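Bm4233, isoform b (Brugia malayi, PDB 6ANY) probably binds and transports sterols as a secreted venom allergen-like protein of the CAP superfamily, and is a vaccine candidate for lymphatic filariasis. Local coordinates at residues S120-D125 / M172-Y178; N20-R24 / Q137-T143. All coordinates share one frame; numbering follows the deposited sequence.

Contact 1: S120-D125 / M172-Y178. With NAG (2-acetamido-2-deoxy-beta-D-glucopyranose), chain C; NAG (2-acetamido-2-deoxy-beta-D-glucopyranose), chain B.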
loop_
_atom_site.group_PDB
_atom_site.type_symbol
_atom_site.label_atom_id
_atom_site.label_comp_id
_atom_site.label_asym_id
_atom_site.label_seq_id
_atom_site.Cartn_x
_atom_site.Cartn_y
_atom_site.Cartn_z
ATOM N N SER A 120 10.514 -18.445 -1.756
ATOM C CA SER A 120 9.244 -18.941 -1.238
ATOM C C SER A 120 8.152 -17.881 -1.138
ATOM O O SER A 120 6.981 -18.240 -1.133
ATOM C CB SER A 120 9.392 -19.548 0.161
ATOM O OG SER A 120 9.709 -18.537 1.102
ATOM N N ASN A 121 8.534 -16.597 -1.055
ATOM C CA ASN A 121 7.635 -15.421 -0.875
ATOM C C ASN A 121 6.955 -15.472 0.493
ATOM O O ASN A 121 5.960 -14.799 0.730
ATOM C CB ASN A 121 6.592 -15.206 -2.005
ATOM C CG ASN A 121 6.774 -13.907 -2.746
ATOM O OD1 ASN A 121 7.427 -12.991 -2.272
ATOM N ND2 ASN A 121 6.185 -13.824 -3.922
ATOM N N ASN A 122 7.521 -16.274 1.387
ATOM C CA ASN A 122 7.005 -16.458 2.737
ATOM C C ASN A 122 7.458 -15.325 3.655
ATOM O O ASN A 122 8.603 -14.892 3.596
ATOM C CB ASN A 122 7.497 -17.803 3.274
ATOM C CG ASN A 122 6.816 -18.229 4.557
ATOM O OD1 ASN A 122 6.009 -17.509 5.139
ATOM N ND2 ASN A 122 7.154 -19.431 5.001
ATOM N N LEU A 123 6.556 -14.843 4.499
ATOM C CA LEU A 123 6.892 -13.771 5.419
ATOM C C LEU A 123 7.356 -14.347 6.749
ATOM O O LEU A 123 6.624 -14.345 7.733
ATOM C CB LEU A 123 5.702 -12.830 5.611
ATOM C CG LEU A 123 5.868 -11.632 6.544
ATOM C CD1 LEU A 123 7.108 -10.815 6.233
ATOM C CD2 LEU A 123 4.625 -10.762 6.521
ATOM N N THR A 124 8.582 -14.857 6.762
ATOM C CA THR A 124 9.163 -15.437 7.989
ATOM C C THR A 124 9.745 -14.332 8.834
ATOM O O THR A 124 9.918 -13.192 8.365
ATOM C CB THR A 124 10.292 -16.412 7.655
ATOM O OG1 THR A 124 11.133 -15.829 6.653
ATOM C CG2 THR A 124 9.734 -17.659 7.039
ATOM N N ASP A 125 10.080 -14.686 10.066
ATOM C CA ASP A 125 10.673 -13.757 11.035
ATOM C C ASP A 125 11.924 -13.088 10.483
ATOM O O ASP A 125 12.153 -11.899 10.756
ATOM C CB ASP A 125 11.037 -14.472 12.379
ATOM C CG ASP A 125 9.803 -14.887 13.209
ATOM O OD1 ASP A 125 8.684 -14.365 12.960
ATOM O OD2 ASP A 125 9.948 -15.757 14.124
ATOM N N MET A 172 0.879 -10.950 8.175
ATOM C CA MET A 172 0.728 -12.045 9.103
ATOM C C MET A 172 1.979 -12.948 8.919
ATOM O O MET A 172 2.303 -13.363 7.766
ATOM C CB MET A 172 -0.561 -12.825 8.834
ATOM C CG MET A 172 -1.781 -12.448 9.694
ATOM S SD MET A 172 -1.738 -13.029 11.435
ATOM C CE MET A 172 -0.677 -14.499 11.434
ATOM N N LEU A 173 2.691 -13.224 10.019
ATOM C CA LEU A 173 3.913 -13.995 9.931
ATOM C C LEU A 173 3.612 -15.419 9.534
ATOM O O LEU A 173 2.565 -16.006 9.909
ATOM C CB LEU A 173 4.733 -13.978 11.246
ATOM C CG LEU A 173 5.345 -12.606 11.632
ATOM C CD1 LEU A 173 5.936 -12.544 13.058
ATOM C CD2 LEU A 173 6.383 -12.193 10.615
ATOM N N LYS A 174 4.491 -15.935 8.701
ATOM C CA LYS A 174 4.447 -17.318 8.231
ATOM C C LYS A 174 3.409 -17.531 7.157
ATOM O O LYS A 174 3.193 -18.652 6.743
ATOM C CB LYS A 174 4.280 -18.347 9.381
ATOM C CG LYS A 174 5.366 -18.221 10.427
ATOM C CD LYS A 174 5.361 -19.423 11.376
ATOM C CE LYS A 174 5.278 -19.088 12.858
ATOM N NZ LYS A 174 4.265 -19.966 13.531
ATOM N N GLU A 175 2.795 -16.451 6.672
ATOM C CA GLU A 175 1.978 -16.503 5.470
ATOM C C GLU A 175 2.768 -15.923 4.331
ATOM O O GLU A 175 3.703 -15.115 4.541
ATOM C CB GLU A 175 0.734 -15.687 5.646
ATOM C CG GLU A 175 -0.263 -16.245 6.619
ATOM C CD GLU A 175 -1.540 -15.433 6.634
ATOM O OE1 GLU A 175 -1.778 -14.615 5.676
ATOM O OE2 GLU A 175 -2.349 -15.645 7.571
ATOM N N LEU A 176 2.400 -16.307 3.119
ATOM C CA LEU A 176 3.054 -15.758 1.923
ATOM C C LEU A 176 2.573 -14.330 1.696
ATOM O O LEU A 176 1.403 -14.045 1.911
ATOM C CB LEU A 176 2.722 -16.594 0.669
ATOM C CG LEU A 176 3.061 -18.102 0.748
ATOM C CD1 LEU A 176 2.624 -18.758 -0.562
ATOM C CD2 LEU A 176 4.540 -18.389 1.056
ATOM N N ILE A 177 3.422 -13.499 1.148
ATOM C CA ILE A 177 3.078 -12.114 0.839
ATOM C C ILE A 177 2.026 -12.099 -0.291
ATOM O O ILE A 177 0.986 -11.414 -0.216
ATOM C CB ILE A 177 4.330 -11.338 0.425
ATOM C CG1 ILE A 177 5.316 -11.306 1.620
ATOM C CG2 ILE A 177 3.952 -9.912 -0.059
ATOM C CD1 ILE A 177 6.735 -11.106 1.208
ATOM N N TYR A 178 2.307 -12.899 -1.313
ATOM C CA TYR A 178 1.350 -13.184 -2.362
ATOM C C TYR A 178 1.575 -14.585 -2.922
ATOM O O TYR A 178 2.612 -15.141 -2.732
ATOM C CB TYR A 178 1.413 -12.133 -3.482
ATOM C CG TYR A 178 2.735 -11.985 -4.209
ATOM C CD1 TYR A 178 3.705 -11.120 -3.732
ATOM C CD2 TYR A 178 2.984 -12.653 -5.421
ATOM C CE1 TYR A 178 4.907 -10.951 -4.379
ATOM C CE2 TYR A 178 4.210 -12.514 -6.096
ATOM C CZ TYR A 178 5.190 -11.665 -5.565
ATOM O OH TYR A 178 6.420 -11.479 -6.206
HETATM C C1 NAG C . 6.888 -20.362 6.126
HETATM C C2 NAG C . 5.734 -21.324 5.924
HETATM C C3 NAG C . 5.449 -22.047 7.239
HETATM C C4 NAG C . 6.737 -22.617 7.849
HETATM C C5 NAG C . 7.829 -21.541 7.899
HETATM C C6 NAG C . 9.175 -22.046 8.408
HETATM C C7 NAG C . 4.036 -20.864 4.240
HETATM C C8 NAG C . 2.743 -20.174 3.942
HETATM N N2 NAG C . 4.586 -20.588 5.418
HETATM O O3 NAG C . 4.521 -23.111 7.016
HETATM O O4 NAG C . 6.459 -23.117 9.172
HETATM O O5 NAG C . 8.042 -21.022 6.595
HETATM O O6 NAG C . 9.500 -23.273 7.750
HETATM O O7 NAG C . 4.547 -21.632 3.448
HETATM C C1 NAG B . 6.981 -24.447 9.376
HETATM C C2 NAG B . 7.297 -24.631 10.856
HETATM C C3 NAG B . 7.893 -26.008 11.118
HETATM C C4 NAG B . 6.907 -27.054 10.603
HETATM C C5 NAG B . 6.670 -26.762 9.120
HETATM C C6 NAG B . 5.783 -27.805 8.457
HETATM C C7 NAG B . 7.932 -22.911 12.424
HETATM C C8 NAG B . 9.130 -22.567 13.258
HETATM N N2 NAG B . 8.193 -23.594 11.319
HETATM O O3 NAG B . 8.184 -26.153 12.516
HETATM O O4 NAG B . 7.432 -28.379 10.749
HETATM O O5 NAG B . 6.084 -25.471 8.965
HETATM O O6 NAG B . 5.349 -27.305 7.192
HETATM O O7 NAG B . 6.794 -22.592 12.739
#
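The carbonyl oxygen of Lys-174 accepts a hydrogen bond from N2 of the first N-acetylglucosamine (NAG, chain C), 2.7 Å away at an N-H...O angle of 167°. That sugar is covalently attached through C1 to ND2 of Asn-122. CG of Asn-122 is anti to its backbone N (chi1 -169°), and this carries the amide across to Lys-174. OD1 of Asn-122 lies 3.3 Å from C of Lys-174.

Under the glycan the two loops pair through their backbones. Lys-174 N donates a hydrogen bond to Leu-123 O at 2.8 Å. Leu-123 N donates back to Glu-175 O, and Ile-177 N hydrogen-bonds to Asn-121 O. Asn-122 and Leu-176 form a single beta bridge, with a type II turn from Met-172 to Glu-175 beside it. An Asn-Leu-Thr sequon thus sits on a short bridge between two loops of this CAP-family protein, the one before helix 125-128 and the one before strand 179-180. Thr-124, its third residue, occupies the N-cap position of helix 125-128, and its OG1 hydrogen-bonds to Asp-126 OD1.

CD2 of Leu-176 packs 3.7 Å from CB of Asn-122. CG of Leu-176 touches the acetyl methyl C8 of the chain C sugar at 3.8 Å. Below, CG of Leu-123 meets CD2 of Leu-173 at 4.1 Å. At the far end of the pairing, Tyr-178 OH hydrogen-bonds to Pro-41 O.

Contact 2: N20-R24 / Q137-T143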
loop_
_atom_site.group_PDB
_atom_site.type_symbol
_atom_site.label_atom_id
_atom_site.label_comp_id
_atom_site.label_asym_id
_atom_site.label_seq_id
_atom_site.Cartn_x
_atom_site.Cartn_y
_atom_site.Cartn_z
ATOM N N ASN A 20 -0.529 2.139 -6.526
ATOM C CA ASN A 20 -0.347 0.912 -5.727
ATOM C C ASN A 20 -0.732 -0.328 -6.568
ATOM O O ASN A 20 -0.067 -1.319 -6.487
ATOM C CB ASN A 20 -1.166 0.990 -4.437
ATOM C CG ASN A 20 -0.630 0.074 -3.324
ATOM O OD1 ASN A 20 -0.913 0.359 -2.139
ATOM N ND2 ASN A 20 0.068 -1.070 -3.679
ATOM N N ASN A 21 -1.727 -0.204 -7.447
ATOM C CA ASN A 21 -2.172 -1.309 -8.278
ATOM C C ASN A 21 -1.192 -1.516 -9.409
ATOM O O ASN A 21 -0.943 -2.647 -9.819
ATOM C CB ASN A 21 -3.547 -1.095 -8.859
ATOM C CG ASN A 21 -4.639 -1.392 -7.912
ATOM O OD1 ASN A 21 -4.493 -2.248 -6.998
ATOM N ND2 ASN A 21 -5.738 -0.661 -8.055
ATOM N N LYS A 22 -0.658 -0.444 -9.956
ATOM C CA LYS A 22 0.449 -0.571 -10.924
ATOM C C LYS A 22 1.666 -1.317 -10.342
ATOM O O LYS A 22 2.218 -2.238 -10.981
ATOM C CB LYS A 22 0.901 0.787 -11.427
ATOM C CG LYS A 22 2.144 0.729 -12.305
ATOM C CD LYS A 22 2.338 2.093 -12.974
ATOM C CE LYS A 22 3.601 2.204 -13.834
ATOM N NZ LYS A 22 3.463 3.230 -14.908
ATOM N N PHE A 23 2.065 -0.925 -9.129
ATOM C CA PHE A 23 3.113 -1.638 -8.431
ATOM C C PHE A 23 2.815 -3.115 -8.328
ATOM O O PHE A 23 3.681 -3.933 -8.589
ATOM C CB PHE A 23 3.369 -1.055 -7.033
ATOM C CG PHE A 23 4.131 0.256 -7.030
ATOM C CD1 PHE A 23 5.049 0.564 -8.016
ATOM C CD2 PHE A 23 3.955 1.153 -6.007
ATOM C CE1 PHE A 23 5.759 1.768 -7.992
ATOM C CE2 PHE A 23 4.650 2.357 -5.955
ATOM C CZ PHE A 23 5.571 2.661 -6.933
ATOM N N ARG A 24 1.599 -3.431 -7.907
ATOM C CA ARG A 24 1.200 -4.799 -7.700
ATOM C C ARG A 24 1.254 -5.589 -8.963
ATOM O O ARG A 24 1.778 -6.691 -8.975
ATOM C CB ARG A 24 -0.187 -4.842 -7.084
ATOM C CG ARG A 24 -0.120 -4.633 -5.581
ATOM C CD ARG A 24 -1.420 -4.101 -5.031
ATOM N NE ARG A 24 -2.384 -5.146 -4.699
ATOM C CZ ARG A 24 -2.443 -5.827 -3.556
ATOM N NH1 ARG A 24 -1.623 -5.544 -2.545
ATOM N NH2 ARG A 24 -3.425 -6.728 -3.380
ATOM N N GLN A 137 2.952 -4.774 3.021
ATOM C CA GLN A 137 1.548 -4.411 3.125
ATOM C C GLN A 137 1.043 -3.905 1.785
ATOM O O GLN A 137 -0.060 -4.232 1.389
ATOM C CB GLN A 137 1.356 -3.398 4.231
ATOM C CG GLN A 137 -0.024 -2.853 4.406
ATOM C CD GLN A 137 -1.027 -3.917 4.764
ATOM O OE1 GLN A 137 -1.280 -4.175 5.966
ATOM N NE2 GLN A 137 -1.656 -4.499 3.748
ATOM N N MET A 138 1.836 -3.080 1.086
ATOM C CA MET A 138 1.406 -2.570 -0.221
ATOM C C MET A 138 1.320 -3.722 -1.208
ATOM O O MET A 138 0.573 -3.654 -2.171
ATOM C CB MET A 138 2.403 -1.529 -0.825
ATOM C CG MET A 138 2.480 -0.198 -0.128
ATOM S SD MET A 138 3.576 0.943 -0.913
ATOM C CE MET A 138 2.747 1.336 -2.478
ATOM N N ALA A 139 2.178 -4.733 -1.026
ATOM C CA ALA A 139 2.185 -5.899 -1.913
ATOM C C ALA A 139 1.303 -7.087 -1.498
ATOM O O ALA A 139 1.343 -8.096 -2.149
ATOM C CB ALA A 139 3.597 -6.343 -2.099
ATOM N N TRP A 140 0.537 -6.975 -0.420
ATOM C CA TRP A 140 -0.077 -8.137 0.216
ATOM C C TRP A 140 -1.255 -8.580 -0.647
ATOM O O TRP A 140 -2.205 -7.850 -0.840
ATOM C CB TRP A 140 -0.536 -7.776 1.603
ATOM C CG TRP A 140 -0.838 -8.905 2.452
ATOM C CD1 TRP A 140 -2.060 -9.375 2.775
ATOM C CD2 TRP A 140 0.117 -9.673 3.183
ATOM N NE1 TRP A 140 -1.932 -10.447 3.659
ATOM C CE2 TRP A 140 -0.595 -10.651 3.912
ATOM C CE3 TRP A 140 1.515 -9.672 3.234
ATOM C CZ2 TRP A 140 0.054 -11.655 4.676
ATOM C CZ3 TRP A 140 2.161 -10.599 4.032
ATOM C CH2 TRP A 140 1.420 -11.596 4.755
ATOM N N GLY A 141 -1.132 -9.763 -1.228
ATOM C CA GLY A 141 -2.151 -10.265 -2.159
ATOM C C GLY A 141 -3.541 -10.304 -1.635
ATOM O O GLY A 141 -4.477 -9.919 -2.317
ATOM N N LYS A 142 -3.678 -10.728 -0.399
ATOM C CA LYS A 142 -4.994 -10.716 0.236
ATOM C C LYS A 142 -5.643 -9.331 0.563
ATOM O O LYS A 142 -6.878 -9.264 0.690
ATOM C CB LYS A 142 -5.030 -11.618 1.465
ATOM C CG LYS A 142 -5.056 -13.109 1.125
ATOM C CD LYS A 142 -4.829 -13.904 2.438
ATOM C CE LYS A 142 -4.315 -15.342 2.198
ATOM N NZ LYS A 142 -5.531 -16.168 1.992
ATOM N N THR A 143 -4.857 -8.276 0.691
ATOM C CA THR A 143 -5.397 -6.945 0.977
ATOM C C THR A 143 -6.127 -6.470 -0.275
ATOM O O THR A 143 -5.612 -6.670 -1.367
ATOM C CB THR A 143 -4.251 -5.962 1.327
ATOM O OG1 THR A 143 -3.590 -6.416 2.529
ATOM C CG2 THR A 143 -4.782 -4.568 1.523
#
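Arg-24 lays its side chain along the carbonyl of Met-138, with CD 3.5 Å from Met-138 O, and pushes its guanidinium into the turn that follows. The contact lies inside the CAP domain, an alpha-beta-alpha sandwich. It joins helix 10-28 to the end of helix 133-138 and to the type I turn Trp-140 to Thr-143.

The arginine chain bends at chi3 (87°), which turns the guanidinium toward the carbonyl oxygens. NH1 bonds to Met-138 O at 2.9 Å, and that oxygen lies in the guanidinium plane. NH1 and NH2 together hold Trp-140 O end-on, the NH2 bond being 3.0 Å long. Trp-140 O also accepts Thr-143 N, the bond that closes the turn, so three donors meet at one oxygen. Both arginine nitrogens approach it from above its carbonyl plane. NH2 has a further partner, Leu-47 O. The positive charge is buried, and these carbonyl oxygens probably stabilise it.

Asn-20, one helical turn earlier, supplies the second donor to Met-138 O. Its ND2 bonds there at 3.0 Å, from the face of the carbonyl opposite to NH1. The two side chains thus clasp one oxygen between them.

The methyl CE of Met-138 packs against the amide carbon CG of Asn-20. It also reaches the edge of the Phe-23 ring, near the ring plane, and this is the apolar contact. Phe-23 also stacks on Trp-108 of helix 99-108. Within the second segment, Gln-137 reaches Thr-143. Its OE1 accepts from Gly-170 N, and Thr-143 OG1 pairs with Pro-168 O. NE2 of Gln-137 bonds to OG1 of Thr-143 at 3.0 Å, with the oxygen in the amide plane.

Contacts 1 and 2 have centres 14 Å apart and touch directly. Gly-141 N of contact 2 lies 2.9 Å from Ile-177 O of contact 1, a probable hydrogen bond. The Trp-140 ring reaches into contact 1: its CZ3 is 3.5 Å from CD2 of Leu-123, and its CH2 is 3.5 Å from N of Met-172. Contact 2 is buried, about 6 Å from the chain centre, whereas contact 1 lies about 17 Å out and carries the glycan. The side chain of Trp-140 is about 9 Å from a bound NAG (2-acetamido-2-deoxy-beta-D-glucopyranose) and does not touch it. Segment 137-143 therefore connects helix 10-28 to the glycan-bearing loop 120-125 and its partner 172-178.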